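Local coordinates for protein ArtJ (Geobacillus stearothermophilus, PDB 2PVU) that binds the basic amino acids arginine, lysine and histidine, probably for uptake through its cognate ATP-binding cassette transporter, at residues D67-D72 against T254-K259; M228-N233 against A238-A243; T48-A51 against Y57-K60; E184-G189 against P208-Q213. All coordinates share one frame; numbering follows the deposited sequence.

In the fold
The fold is the two-lobed one of the extracellular solute-binding proteins, with the bound lysine between the lobes. Contacts 1, 2 and 3 belong to the same lobe, which the chain leaves and re-enters, and contact 4 belongs to the other. Contact 3 lies closest to the ligand: it contains Asp49 of the lysine pocket, and the side chain of Ala51 is about 7 Å from the ligand. The side chains of Met228 in contact 2 and Leu70 in contact 1 are about 12 and 14 Å from it. The centres of contacts 1 and 3 are about 15 Å apart and those of 1 and 2 about 18 Å, whereas the centres of contacts 2 and 4 are about 38 Å apart, on opposite sides of the chain's centre.

Contact 1 of 4, residues D67-D72 against T254-K259; sequences DVDLLD and TEIYKK
A salt bridge joins Asp69 to Lys259, with NZ of Lys259 2.8 Å from OD2 of Asp69. The ammonium group approaches on the syn side of the carboxylate, 21° out of its plane, and the two side chains cross nearly at right angles. Lys259 spans the gap by being fully extended, its CG anti to the backbone N (chi1 -173°). The same OD2 also accepts a hydrogen bond from NE1 of Trp260, so two donors grip one oxygen. Beside this polar edge, Ile256 packs against the facing helix: its CG2 rests 3.6 Å from CB of Asp69, while CD1 lies 3.6 Å from the backbone O of Asp69 and 3.9 Å from CA of Leu70. An asparagine in place of Asp69 would probably leave the Lys259 ammonium without its opposite charge. The other acids of 67-72 have partners outside the pair: Asp67 takes Tyr124 OH and the backbone N of Gly107, a residue of the lysine pocket, and Asp72 takes Tyr82 OH and Lys76 NZ. The axes of 67-72 and 254-259 pass 9.8 Å apart at 166°, an antiparallel pair in which helix 252-261 packs on helix 66-78 of the solute-binding fold.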
loop_
_atom_site.group_PDB
_atom_site.type_symbol
_atom_site.label_atom_id
_atom_site.label_comp_id
_atom_site.label_asym_id
_atom_site.label_seq_id
_atom_site.Cartn_x
_atom_site.Cartn_y
_atom_site.Cartn_z
ATOM N N ASP A 67 5.671 -4.536 5.152
ATOM C CA ASP A 67 6.616 -3.929 4.220
ATOM C C ASP A 67 7.926 -3.663 4.942
ATOM O O ASP A 67 8.988 -3.767 4.337
ATOM C CB ASP A 67 6.105 -2.585 3.669
ATOM C CG ASP A 67 5.180 -2.728 2.479
ATOM O OD1 ASP A 67 5.079 -3.837 1.855
ATOM O OD2 ASP A 67 4.592 -1.661 2.123
ATOM N N VAL A 68 7.867 -3.274 6.214
ATOM C CA VAL A 68 9.104 -3.051 7.001
ATOM C C VAL A 68 9.964 -4.308 7.106
ATOM O O VAL A 68 11.180 -4.259 6.877
ATOM C CB VAL A 68 8.822 -2.451 8.398
ATOM C CG1 VAL A 68 10.133 -2.187 9.178
ATOM C CG2 VAL A 68 7.977 -1.153 8.245
ATOM N N ASP A 69 9.350 -5.435 7.468
ATOM C CA ASP A 69 10.093 -6.672 7.672
ATOM C C ASP A 69 10.590 -7.182 6.325
ATOM O O ASP A 69 11.683 -7.717 6.229
ATOM C CB ASP A 69 9.233 -7.753 8.317
ATOM C CG ASP A 69 8.907 -7.460 9.773
ATOM O OD1 ASP A 69 9.536 -6.552 10.371
ATOM O OD2 ASP A 69 8.019 -8.161 10.307
ATOM N N LEU A 70 9.763 -7.053 5.299
ATOM C CA LEU A 70 10.192 -7.518 3.992
ATOM C C LEU A 70 11.369 -6.687 3.502
ATOM O O LEU A 70 12.369 -7.236 3.036
ATOM C CB LEU A 70 9.038 -7.502 2.981
ATOM C CG LEU A 70 9.427 -7.889 1.555
ATOM C CD1 LEU A 70 9.893 -9.354 1.439
ATOM C CD2 LEU A 70 8.265 -7.656 0.639
ATOM N N LEU A 71 11.286 -5.361 3.628
ATOM C CA LEU A 71 12.412 -4.493 3.230
ATOM C C LEU A 71 13.730 -4.893 3.926
ATOM O O LEU A 71 14.763 -4.994 3.289
ATOM C CB LEU A 71 12.071 -3.007 3.487
ATOM C CG LEU A 71 13.160 -1.977 3.115
ATOM C CD1 LEU A 71 13.314 -1.842 1.610
ATOM C CD2 LEU A 71 12.828 -0.634 3.786
ATOM N N ASP A 72 13.683 -5.160 5.216
ATOM C CA ASP A 72 14.898 -5.551 5.927
ATOM C C ASP A 72 15.502 -6.837 5.390
ATOM O O ASP A 72 16.718 -6.943 5.222
ATOM C CB ASP A 72 14.599 -5.723 7.409
ATOM C CG ASP A 72 15.864 -5.768 8.219
ATOM O OD1 ASP A 72 16.661 -4.801 8.097
ATOM O OD2 ASP A 72 16.078 -6.777 8.920
ATOM N N THR A 254 7.647 -16.217 3.216
ATOM C CA THR A 254 6.495 -16.819 3.901
ATOM C C THR A 254 6.482 -16.711 5.419
ATOM O O THR A 254 5.388 -16.579 5.993
ATOM C CB THR A 254 6.002 -18.171 3.348
ATOM O OG1 THR A 254 6.006 -19.213 4.350
ATOM C CG2 THR A 254 6.660 -18.524 2.105
ATOM N N GLU A 255 7.656 -16.733 6.060
ATOM C CA GLU A 255 7.729 -16.471 7.517
ATOM C C GLU A 255 7.167 -15.080 7.842
ATOM O O GLU A 255 6.342 -14.946 8.752
ATOM C CB GLU A 255 9.152 -16.571 8.076
ATOM C CG GLU A 255 9.834 -17.922 7.989
ATOM C CD GLU A 255 11.355 -17.807 8.259
ATOM O OE1 GLU A 255 11.798 -16.739 8.795
ATOM O OE2 GLU A 255 12.107 -18.768 7.931
ATOM N N ILE A 256 7.618 -14.057 7.107
ATOM C CA ILE A 256 7.121 -12.685 7.274
ATOM C C ILE A 256 5.612 -12.610 6.990
ATOM O O ILE A 256 4.857 -12.011 7.766
ATOM C CB ILE A 256 7.872 -11.679 6.376
ATOM C CG1 ILE A 256 9.369 -11.700 6.721
ATOM C CG2 ILE A 256 7.285 -10.267 6.607
ATOM C CD1 ILE A 256 10.276 -10.995 5.681
ATOM N N TYR A 257 5.184 -13.206 5.877
ATOM C CA TYR A 257 3.759 -13.229 5.511
ATOM C C TYR A 257 2.902 -13.849 6.620
ATOM O O TYR A 257 1.841 -13.337 6.991
ATOM C CB TYR A 257 3.542 -13.992 4.196
ATOM C CG TYR A 257 2.132 -13.843 3.705
ATOM C CD1 TYR A 257 1.769 -12.776 2.846
ATOM C CD2 TYR A 257 1.131 -14.724 4.129
ATOM C CE1 TYR A 257 0.444 -12.641 2.417
ATOM C CE2 TYR A 257 -0.184 -14.578 3.733
ATOM C CZ TYR A 257 -0.516 -13.567 2.857
ATOM O OH TYR A 257 -1.840 -13.473 2.486
ATOM N N LYS A 258 3.352 -14.981 7.148
ATOM C CA LYS A 258 2.603 -15.641 8.208
ATOM C C LYS A 258 2.551 -14.821 9.503
ATOM O O LYS A 258 1.536 -14.837 10.222
ATOM C CB LYS A 258 3.202 -17.003 8.492
ATOM C CG LYS A 258 2.956 -18.000 7.364
ATOM C CD LYS A 258 3.131 -19.426 7.861
ATOM C CE LYS A 258 4.589 -19.848 7.951
ATOM N NZ LYS A 258 4.725 -21.276 8.396
ATOM N N LYS A 259 3.660 -14.160 9.825
ATOM C CA LYS A 259 3.711 -13.231 10.962
ATOM C C LYS A 259 2.549 -12.256 10.890
ATOM O O LYS A 259 1.800 -12.104 11.853
ATOM C CB LYS A 259 5.043 -12.466 10.983
ATOM C CG LYS A 259 5.242 -11.596 12.219
ATOM C CD LYS A 259 6.543 -10.798 12.103
ATOM C CE LYS A 259 6.644 -9.790 13.232
ATOM N NZ LYS A 259 7.735 -8.798 12.973
#

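Contact 2 of 4, residues M228-N233 against A238-A243; sequences MIFPKN and AKVDEA
Val240 fills the angle between Met228 and Phe230, and in doing so packs helix 237-249 onto strand 224-231, a strand-loop-helix unit of the solute-binding fold. The two strand residues are alternate ones, so both direct their side chains to the same side, toward the helix. Phe230 and Val240 approach from opposite directions. CG1 of the valine sits in the plane of the aromatic ring at its edge, while CB is 3.7 Å from ring atom CZ and CG2 lies 3.8 Å from the same CZ. With CG1 anti to the backbone N (chi1 168°), that methyl lies between the ring edge and the Met228 thioether, whereas CG2 meets the ring. Replacing Val240 with an alanine would probably open a gap between the ring edge and the thioether, since both methyl contacts would go. Met103 of strand 103-104 touches all three side chains, and Val74 of helix 66-78 also packs on Val240, extending this buried, largely apolar cluster. Met228 bends at its last torsion (chi3 -83°), which brings both SD and CE to 3.7 Å from CG1 of Val240.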
loop_
_atom_site.group_PDB
_atom_site.type_symbol
_atom_site.label_atom_id
_atom_site.label_comp_id
_atom_site.label_asym_id
_atom_site.label_seq_id
_atom_site.Cartn_x
_atom_site.Cartn_y
_atom_site.Cartn_z
ATOM N N MET A 228 8.177 -2.594 -4.909
ATOM C CA MET A 228 9.055 -1.550 -4.370
ATOM C C MET A 228 9.256 -0.586 -5.537
ATOM O O MET A 228 9.122 -0.989 -6.677
ATOM C CB MET A 228 10.354 -2.191 -3.881
ATOM C CG MET A 228 10.136 -2.843 -2.494
ATOM S SD MET A 228 11.441 -3.981 -2.088
ATOM C CE MET A 228 10.952 -5.472 -2.929
ATOM N N ILE A 229 9.505 0.690 -5.264
ATOM C CA ILE A 229 9.547 1.706 -6.327
ATOM C C ILE A 229 10.872 2.475 -6.288
ATOM O O ILE A 229 11.508 2.576 -5.242
ATOM C CB ILE A 229 8.355 2.661 -6.173
ATOM C CG1 ILE A 229 8.215 3.593 -7.385
ATOM C CG2 ILE A 229 8.516 3.522 -4.887
ATOM C CD1 ILE A 229 6.942 4.413 -7.359
ATOM N N PHE A 230 11.312 2.960 -7.448
ATOM C CA PHE A 230 12.646 3.572 -7.598
ATOM C C PHE A 230 12.519 4.735 -8.537
ATOM O O PHE A 230 11.647 4.721 -9.410
ATOM C CB PHE A 230 13.636 2.582 -8.258
ATOM C CG PHE A 230 13.789 1.276 -7.508
ATOM C CD1 PHE A 230 14.647 1.184 -6.409
ATOM C CD2 PHE A 230 13.048 0.186 -7.877
ATOM C CE1 PHE A 230 14.788 -0.045 -5.675
ATOM C CE2 PHE A 230 13.163 -1.045 -7.166
ATOM C CZ PHE A 230 14.008 -1.149 -6.067
ATOM N N PRO A 231 13.442 5.713 -8.415
ATOM C CA PRO A 231 13.521 6.682 -9.491
ATOM C C PRO A 231 13.846 5.936 -10.780
ATOM O O PRO A 231 14.500 4.882 -10.773
ATOM C CB PRO A 231 14.715 7.563 -9.112
ATOM C CG PRO A 231 14.849 7.413 -7.559
ATOM C CD PRO A 231 14.419 5.953 -7.331
ATOM N N LYS A 232 13.379 6.496 -11.880
ATOM C CA LYS A 232 13.626 5.972 -13.204
ATOM C C LYS A 232 15.121 5.755 -13.427
ATOM O O LYS A 232 15.946 6.604 -13.062
ATOM C CB LYS A 232 13.021 6.953 -14.209
ATOM C CG LYS A 232 12.997 6.501 -15.658
ATOM C CD LYS A 232 12.206 5.240 -15.835
ATOM C CE LYS A 232 10.718 5.491 -15.827
ATOM N NZ LYS A 232 10.105 4.175 -16.143
ATOM N N ASN A 233 15.476 4.594 -13.979
ATOM C CA ASN A 233 16.891 4.243 -14.262
ATOM C C ASN A 233 17.768 3.984 -13.011
ATOM O O ASN A 233 18.987 4.049 -13.052
ATOM C CB ASN A 233 17.548 5.270 -15.200
ATOM C CG ASN A 233 16.737 5.493 -16.491
ATOM O OD1 ASN A 233 16.067 4.576 -16.995
ATOM N ND2 ASN A 233 16.803 6.714 -17.030
ATOM N N ALA A 238 17.931 -3.941 -9.923
ATOM C CA ALA A 238 18.409 -5.291 -10.227
ATOM C C ALA A 238 18.762 -6.063 -8.932
ATOM O O ALA A 238 18.397 -7.229 -8.784
ATOM C CB ALA A 238 19.617 -5.260 -11.247
ATOM N N LYS A 239 19.485 -5.410 -8.026
ATOM C CA LYS A 239 19.872 -5.979 -6.730
ATOM C C LYS A 239 18.660 -6.311 -5.872
ATOM O O LYS A 239 18.606 -7.370 -5.234
ATOM C CB LYS A 239 20.804 -5.019 -5.974
ATOM C CG LYS A 239 22.247 -5.150 -6.438
ATOM C CD LYS A 239 23.189 -4.256 -5.607
ATOM C CE LYS A 239 24.601 -4.455 -6.046
ATOM N NZ LYS A 239 25.610 -3.686 -5.206
ATOM N N VAL A 240 17.677 -5.418 -5.871
ATOM C CA VAL A 240 16.460 -5.634 -5.101
ATOM C C VAL A 240 15.674 -6.813 -5.727
ATOM O O VAL A 240 15.192 -7.665 -4.992
ATOM C CB VAL A 240 15.611 -4.337 -4.958
ATOM C CG1 VAL A 240 14.185 -4.644 -4.412
ATOM C CG2 VAL A 240 16.309 -3.328 -4.010
ATOM N N ASP A 241 15.547 -6.866 -7.061
ATOM C CA ASP A 241 14.861 -8.016 -7.710
ATOM C C ASP A 241 15.508 -9.360 -7.377
ATOM O O ASP A 241 14.823 -10.343 -7.086
ATOM C CB ASP A 241 14.774 -7.820 -9.248
ATOM C CG ASP A 241 13.713 -6.832 -9.641
ATOM O OD1 ASP A 241 12.852 -6.557 -8.779
ATOM O OD2 ASP A 241 13.711 -6.355 -10.820
ATOM N N GLU A 242 16.843 -9.412 -7.401
ATOM C CA GLU A 242 17.536 -10.660 -7.084
ATOM C C GLU A 242 17.340 -10.992 -5.590
ATOM O O GLU A 242 17.125 -12.165 -5.239
ATOM C CB GLU A 242 19.032 -10.566 -7.453
ATOM C CG GLU A 242 19.889 -11.764 -7.012
ATOM C CD GLU A 242 19.526 -13.064 -7.725
ATOM O OE1 GLU A 242 18.780 -13.038 -8.739
ATOM O OE2 GLU A 242 20.023 -14.135 -7.274
ATOM N N ALA A 243 17.407 -9.977 -4.729
ATOM C CA ALA A 243 17.265 -10.195 -3.281
ATOM C C ALA A 243 15.857 -10.688 -2.945
ATOM O O ALA A 243 15.667 -11.563 -2.070
ATOM C CB ALA A 243 17.537 -8.921 -2.538
#

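Contact 3 of 4, residues T48-A51 against Y57-K60; sequences TDAA and YMQK
Although Tyr57 meets Ala50 closely, its flat ring takes no part: the phenol leads away from 48-51, and neither a face nor an edge of it touches that segment. CG lies beside both the backbone N and the carbonyl carbon (chi1 58°), which turns the ring off to the flank, where the side chain packs on Val64 of strand 62-64. It is the backbone of Tyr57 that faces the loop, with its CA 3.6 Å from the carbonyl O of Ala50. The methyl of Ala50 points toward the strand and carries the apolar part of the contact. CE of Met58 comes within 3.8 Å of Ala50 CB, brought there by the bend of the thioether chain at chi2 (-63°), and Ile63 touches both side chains.

The polar link between the segments is indirect. One water donates to Ala50 O at 3.3 Å and accepts from Met58 N at 3.0 Å, bridging a loop carbonyl and a strand amide. Ala50 itself is the centre of an inverse gamma turn, closed by Ala51 N bonding to Asp49 O at 2.8 Å, and its own N donates to Asn86 OD1. Asp49, the first residue of the turn, belongs to the lysine pocket; Ser106 OG bonds to its backbone N and Gln153 NE2 to its OD2.

Chemically, then, the junction is a light one: backbone van der Waals contact at Tyr57, one methyl contact to Met58 and a water bridge, which supplies the polar link in place of direct bonding. The tight turn that begins at Asp49 is closed by one backbone bond and further fixed by Asn86, and the contact sets strand 57-59 beside the loop that carries Asp49.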
loop_
_atom_site.group_PDB
_atom_site.type_symbol
_atom_site.label_atom_id
_atom_site.label_comp_id
_atom_site.label_asym_id
_atom_site.label_seq_id
_atom_site.Cartn_x
_atom_site.Cartn_y
_atom_site.Cartn_z
ATOM N N THR A 48 8.596 5.950 2.915
ATOM C CA THR A 48 7.323 5.256 3.116
ATOM C C THR A 48 6.309 6.223 3.724
ATOM O O THR A 48 6.672 7.312 4.215
ATOM C CB THR A 48 7.493 4.007 4.025
ATOM O OG1 THR A 48 6.339 3.142 3.924
ATOM C CG2 THR A 48 7.739 4.388 5.522
ATOM N N ASP A 49 5.036 5.820 3.649
ATOM C CA ASP A 49 3.907 6.561 4.271
ATOM C C ASP A 49 3.467 5.687 5.413
ATOM O O ASP A 49 2.624 4.800 5.193
ATOM C CB ASP A 49 2.780 6.742 3.228
ATOM C CG ASP A 49 1.449 7.168 3.845
ATOM O OD1 ASP A 49 1.515 7.934 4.852
ATOM O OD2 ASP A 49 0.380 6.742 3.340
ATOM N N ALA A 50 4.054 5.861 6.626
ATOM C CA ALA A 50 3.756 4.864 7.674
ATOM C C ALA A 50 2.440 5.193 8.364
ATOM O O ALA A 50 2.437 5.523 9.554
ATOM C CB ALA A 50 4.859 4.777 8.713
ATOM N N ALA A 51 1.345 5.046 7.619
ATOM C CA ALA A 51 -0.016 5.213 8.133
ATOM C C ALA A 51 -0.918 4.248 7.388
ATOM O O ALA A 51 -1.987 4.651 6.836
ATOM C CB ALA A 51 -0.485 6.700 7.947
ATOM N N TYR A 57 3.241 1.176 9.665
ATOM C CA TYR A 57 2.513 2.067 10.582
ATOM C C TYR A 57 3.448 2.360 11.732
ATOM O O TYR A 57 4.554 1.815 11.776
ATOM C CB TYR A 57 1.189 1.442 11.030
ATOM C CG TYR A 57 1.291 0.101 11.723
ATOM C CD1 TYR A 57 1.157 0.009 13.122
ATOM C CD2 TYR A 57 1.470 -1.089 10.991
ATOM C CE1 TYR A 57 1.214 -1.217 13.771
ATOM C CE2 TYR A 57 1.524 -2.332 11.626
ATOM C CZ TYR A 57 1.401 -2.389 13.015
ATOM O OH TYR A 57 1.447 -3.598 13.668
ATOM N N MET A 58 3.053 3.276 12.619
ATOM C CA MET A 58 3.902 3.633 13.758
ATOM C C MET A 58 3.446 2.870 14.977
ATOM O O MET A 58 2.260 2.746 15.233
ATOM C CB MET A 58 3.844 5.144 14.048
ATOM C CG MET A 58 4.369 6.056 12.932
ATOM S SD MET A 58 6.137 5.810 12.601
ATOM C CE MET A 58 6.391 7.024 11.351
ATOM N N GLN A 59 4.396 2.375 15.750
ATOM C CA GLN A 59 4.087 1.746 17.020
ATOM C C GLN A 59 5.270 2.039 17.912
ATOM O O GLN A 59 6.403 1.661 17.588
ATOM C CB GLN A 59 3.890 0.239 16.849
ATOM C CG GLN A 59 3.839 -0.593 18.137
ATOM C CD GLN A 59 3.944 -2.093 17.827
ATOM O OE1 GLN A 59 5.013 -2.706 17.989
ATOM N NE2 GLN A 59 2.850 -2.673 17.312
ATOM N N LYS A 60 4.995 2.765 18.994
ATOM C CA LYS A 60 5.993 3.150 19.987
ATOM C C LYS A 60 7.172 3.920 19.380
ATOM O O LYS A 60 8.324 3.690 19.761
ATOM C CB LYS A 60 6.486 1.915 20.765
ATOM C CG LYS A 60 5.384 1.171 21.524
ATOM C CD LYS A 60 4.644 2.099 22.498
ATOM C CE LYS A 60 3.860 1.316 23.528
ATOM N NZ LYS A 60 2.729 2.141 24.049
HETATM O O HOH W 1 0.475 4.813 12.107
#

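Contact 4 of 4, residues E184-G189 against P208-Q213; sequences ELLNGG and PNKKLQ
Lys210 and Leu212 carry the 208-213 side of the contact, meeting Leu185 and Leu186 at the end of helix 178-186. Residues 208-210 form a short 3-10 turn, in which Pro208 O accepts from Lys211 N at 3.0 Å. Next, Lys210 lays its methylene chain across Leu186 at about a right angle, with CD 3.9 Å from Leu186 CD2; its bend at chi2 (-54°) keeps the aliphatic part against the leucine. Lys211 then adopts a positive phi (49°) and its side chain leads away, as the turn gives way to strand. Leu212 points back in and touches both leucines. It meets Leu185 tip to tip, Leu212 CD1 to Leu185 CD2 at 4.0 Å, and crosses Leu186 at about a right angle, its CD1 3.8 Å from Leu186 CD2. Beyond the helix, Asn187 forms an Asx turn: OD1 accepts from Gly189 N at 2.8 Å, nearly in line with the C=O bond, while ND2 donates to Glu184 OE2 at 2.8 Å. Around the contact, Tyr203 of helix 197-206 touches Leu186, Lys210 and Leu212, and Leu132 lies against Leu185 and Leu212, so the contact joins helices 178-186 and 197-206 to strand 212-215, which pairs antiparallel with strand 125-134.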
loop_
_atom_site.group_PDB
_atom_site.type_symbol
_atom_site.label_atom_id
_atom_site.label_comp_id
_atom_site.label_asym_id
_atom_site.label_seq_id
_atom_site.Cartn_x
_atom_site.Cartn_y
_atom_site.Cartn_z
ATOM N N GLU A 184 -12.857 9.909 8.629
ATOM C CA GLU A 184 -13.991 10.639 8.021
ATOM C C GLU A 184 -15.176 9.689 7.758
ATOM O O GLU A 184 -16.307 10.135 7.675
ATOM C CB GLU A 184 -13.599 11.362 6.708
ATOM C CG GLU A 184 -12.947 12.756 6.882
ATOM C CD GLU A 184 -13.852 13.814 7.583
ATOM O OE1 GLU A 184 -14.676 14.510 6.935
ATOM O OE2 GLU A 184 -13.670 13.991 8.778
ATOM N N LEU A 185 -14.900 8.395 7.573
ATOM C CA LEU A 185 -15.982 7.388 7.530
ATOM C C LEU A 185 -16.640 7.305 8.910
ATOM O O LEU A 185 -17.857 7.358 9.032
ATOM C CB LEU A 185 -15.443 6.007 7.121
ATOM C CG LEU A 185 -16.467 4.884 7.114
ATOM C CD1 LEU A 185 -17.609 5.170 6.080
ATOM C CD2 LEU A 185 -15.747 3.544 6.836
ATOM N N LEU A 186 -15.825 7.194 9.953
ATOM C CA LEU A 186 -16.328 7.025 11.320
ATOM C C LEU A 186 -17.186 8.208 11.806
ATOM O O LEU A 186 -18.213 8.016 12.474
ATOM C CB LEU A 186 -15.173 6.750 12.292
ATOM C CG LEU A 186 -14.361 5.474 12.058
ATOM C CD1 LEU A 186 -13.178 5.524 12.987
ATOM C CD2 LEU A 186 -15.170 4.235 12.291
ATOM N N ASN A 187 -16.802 9.423 11.432
ATOM C CA ASN A 187 -17.506 10.597 11.912
ATOM C C ASN A 187 -18.641 11.045 10.965
ATOM O O ASN A 187 -19.290 12.088 11.176
ATOM C CB ASN A 187 -16.521 11.735 12.220
ATOM C CG ASN A 187 -15.895 12.335 10.965
ATOM O OD1 ASN A 187 -16.436 12.215 9.857
ATOM N ND2 ASN A 187 -14.782 13.036 11.143
ATOM N N GLY A 188 -18.893 10.240 9.946
ATOM C CA GLY A 188 -19.971 10.504 9.012
ATOM C C GLY A 188 -19.675 11.535 7.936
ATOM O O GLY A 188 -20.579 11.946 7.195
ATOM N N GLY A 189 -18.432 11.978 7.837
ATOM C CA GLY A 189 -18.060 12.898 6.766
ATOM C C GLY A 189 -18.144 12.258 5.378
ATOM O O GLY A 189 -18.395 12.940 4.378
ATOM N N PRO A 208 -13.383 -4.024 16.309
ATOM C CA PRO A 208 -14.756 -4.545 16.319
ATOM C C PRO A 208 -15.757 -3.514 16.848
ATOM O O PRO A 208 -16.884 -3.428 16.345
ATOM C CB PRO A 208 -14.669 -5.755 17.262
ATOM C CG PRO A 208 -13.419 -5.557 18.052
ATOM C CD PRO A 208 -12.481 -4.848 17.133
ATOM N N ASN A 209 -15.335 -2.699 17.813
ATOM C CA ASN A 209 -16.251 -1.750 18.443
ATOM C C ASN A 209 -16.639 -0.587 17.539
ATOM O O ASN A 209 -17.588 0.137 17.843
ATOM C CB ASN A 209 -15.712 -1.254 19.787
ATOM C CG ASN A 209 -15.564 -2.375 20.804
ATOM O OD1 ASN A 209 -16.240 -3.409 20.717
ATOM N ND2 ASN A 209 -14.678 -2.175 21.782
ATOM N N LYS A 210 -15.914 -0.419 16.442
ATOM C CA LYS A 210 -16.226 0.579 15.423
ATOM C C LYS A 210 -17.356 0.146 14.490
ATOM O O LYS A 210 -17.868 0.962 13.713
ATOM C CB LYS A 210 -14.998 0.910 14.580
ATOM C CG LYS A 210 -13.891 1.672 15.272
ATOM C CD LYS A 210 -14.389 2.958 15.936
ATOM C CE LYS A 210 -13.433 3.381 17.026
ATOM N NZ LYS A 210 -12.051 3.167 16.555
ATOM N N LYS A 211 -17.696 -1.144 14.529
ATOM C CA LYS A 211 -18.803 -1.714 13.752
ATOM C C LYS A 211 -18.743 -1.290 12.282
ATOM O O LYS A 211 -19.708 -0.718 11.748
ATOM C CB LYS A 211 -20.154 -1.317 14.369
ATOM C CG LYS A 211 -20.175 -1.386 15.876
ATOM C CD LYS A 211 -21.034 -2.490 16.408
ATOM C CE LYS A 211 -21.235 -2.257 17.889
ATOM N NZ LYS A 211 -21.242 -3.528 18.656
ATOM N N LEU A 212 -17.605 -1.583 11.649
ATOM C CA LEU A 212 -17.411 -1.392 10.210
ATOM C C LEU A 212 -17.502 -2.734 9.512
ATOM O O LEU A 212 -17.476 -3.792 10.171
ATOM C CB LEU A 212 -16.049 -0.731 9.902
ATOM C CG LEU A 212 -15.835 0.702 10.463
ATOM C CD1 LEU A 212 -14.574 1.309 9.927
ATOM C CD2 LEU A 212 -17.020 1.626 10.141
ATOM N N GLN A 213 -17.600 -2.699 8.181
ATOM C CA GLN A 213 -17.577 -3.930 7.404
ATOM C C GLN A 213 -16.935 -3.720 6.024
ATOM O O GLN A 213 -16.923 -2.598 5.498
ATOM C CB GLN A 213 -18.972 -4.498 7.242
ATOM C CG GLN A 213 -19.755 -3.926 6.098
ATOM C CD GLN A 213 -21.214 -4.315 6.184
ATOM O OE1 GLN A 213 -21.541 -5.451 6.517
ATOM N NE2 GLN A 213 -22.094 -3.378 5.889
#